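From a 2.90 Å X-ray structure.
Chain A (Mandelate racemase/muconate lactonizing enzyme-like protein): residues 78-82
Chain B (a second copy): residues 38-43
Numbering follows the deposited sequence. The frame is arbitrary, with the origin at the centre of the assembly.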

# COMPACT_ATOMS: atom_id res chain seq x y z
N ILE A 78 -1.29 -1.45 10.81
CA ILE A 78 -2.40 -0.53 10.57
C ILE A 78 -1.93 0.90 10.39
O ILE A 78 -2.45 1.62 9.53
CB ILE A 78 -3.40 -0.57 11.73
CG1 ILE A 78 -4.35 0.62 11.63
CG2 ILE A 78 -2.64 -0.59 13.04
CD1 ILE A 78 -5.31 0.75 12.79
N PHE A 79 -0.97 1.33 11.20
CA PHE A 79 -0.45 2.68 11.11
C PHE A 79 0.87 2.75 10.36
O PHE A 79 1.56 3.77 10.39
CB PHE A 79 -0.28 3.30 12.50
CG PHE A 79 -1.58 3.53 13.21
CD1 PHE A 79 -2.01 2.66 14.21
CD2 PHE A 79 -2.40 4.60 12.86
CE1 PHE A 79 -3.24 2.85 14.86
CE2 PHE A 79 -3.63 4.81 13.50
CZ PHE A 79 -4.05 3.93 14.50
N THR A 80 1.23 1.66 9.68
CA THR A 80 2.47 1.62 8.91
C THR A 80 2.27 0.97 7.55
O THR A 80 3.13 0.21 7.09
CB THR A 80 3.56 0.82 9.63
OG1 THR A 80 3.20 -0.56 9.67
CG2 THR A 80 3.75 1.33 11.04
N GLY A 81 1.13 1.26 6.91
CA GLY A 81 0.86 0.72 5.58
C GLY A 81 0.36 -0.71 5.50
O GLY A 81 0.76 -1.46 4.59
N GLY A 82 -0.51 -1.11 6.42
CA GLY A 82 -1.06 -2.45 6.40
C GLY A 82 -2.27 -2.61 5.49
O GLY A 82 -2.82 -3.70 5.34
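Chain B (38-43) CYPSAP

Chain B lies on chain A as an irregular segment, with no regular helix or strand from Cys B38 to Pro B43. The contact is small, burying 194 Å² over both sides, and centres on Thr A80. The closest CA atoms of the two stretches are those of Thr A80 and Ser B41, 4.4 Å apart.

Cys B38 is buried but does not reach the chain A stretch. Tyr B39 is extended (phi/psi -77/151), and its CA-to-CB bond points toward chain A. With chi1 at 163° (t) and chi2 at 89°, its OH donates a hydrogen bond to Phe A79 O at 2.7 Å. That carbonyl oxygen lies at the edge of the tyrosine ring, near its plane. Pro B40 touches lightly: its O is 4.4 Å from Thr A80 CG2. A weak backbone hydrogen bond, Ser B41 N to Tyr B39 O at 2.8 Å, spans this proline.

Ser B41 is again extended (-112/133). Its chi1 is t, and its OG lies 3.2 Å from Thr A80 O and 4.0 Å from Gly A81 N. Ala B42 has positive phi (44/-151). Its N is 3.3 Å from Thr A80 CB, and the two CB atoms of this pair are 4.4 Å apart. Pro B43 makes no contact with the chain A stretch and occupies the N-cap position, right before a helix.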

# COMPACT_ATOMS: atom_id res chain seq x y z
N CYS B 38 10.01 11.65 5.26
CA CYS B 38 8.98 10.63 5.10
C CYS B 38 8.28 10.39 6.43
O CYS B 38 8.79 10.74 7.50
CB CYS B 38 9.59 9.31 4.63
SG CYS B 38 10.18 9.24 2.91
N TYR B 39 7.09 9.80 6.36
CA TYR B 39 6.31 9.46 7.54
C TYR B 39 6.96 8.21 8.12
O TYR B 39 7.56 7.41 7.40
CB TYR B 39 4.86 9.18 7.13
CG TYR B 39 4.04 8.45 8.17
CD1 TYR B 39 3.32 9.14 9.14
CD2 TYR B 39 3.99 7.04 8.19
CE1 TYR B 39 2.57 8.46 10.10
CE2 TYR B 39 3.26 6.36 9.14
CZ TYR B 39 2.55 7.07 10.10
OH TYR B 39 1.84 6.40 11.06
N PRO B 40 6.86 8.03 9.44
CA PRO B 40 7.46 6.84 10.06
C PRO B 40 6.69 5.57 9.74
O PRO B 40 5.86 5.11 10.52
CB PRO B 40 7.44 7.18 11.54
CG PRO B 40 6.24 8.10 11.66
CD PRO B 40 6.40 8.99 10.46
N SER B 41 6.96 4.98 8.59
CA SER B 41 6.26 3.77 8.20
C SER B 41 7.14 2.53 8.16
O SER B 41 8.25 2.55 7.61
CB SER B 41 5.61 3.98 6.83
OG SER B 41 4.82 2.86 6.48
N ALA B 42 6.64 1.45 8.76
CA ALA B 42 7.33 0.16 8.79
C ALA B 42 8.81 0.36 9.08
O ALA B 42 9.17 1.31 9.79
CB ALA B 42 7.14 -0.53 7.45
N PRO B 43 9.68 -0.54 8.58
CA PRO B 43 11.09 -0.31 8.89
C PRO B 43 11.64 0.78 7.98
O PRO B 43 11.57 0.66 6.76
CB PRO B 43 11.72 -1.67 8.63
CG PRO B 43 10.91 -2.18 7.50
CD PRO B 43 9.51 -1.87 7.94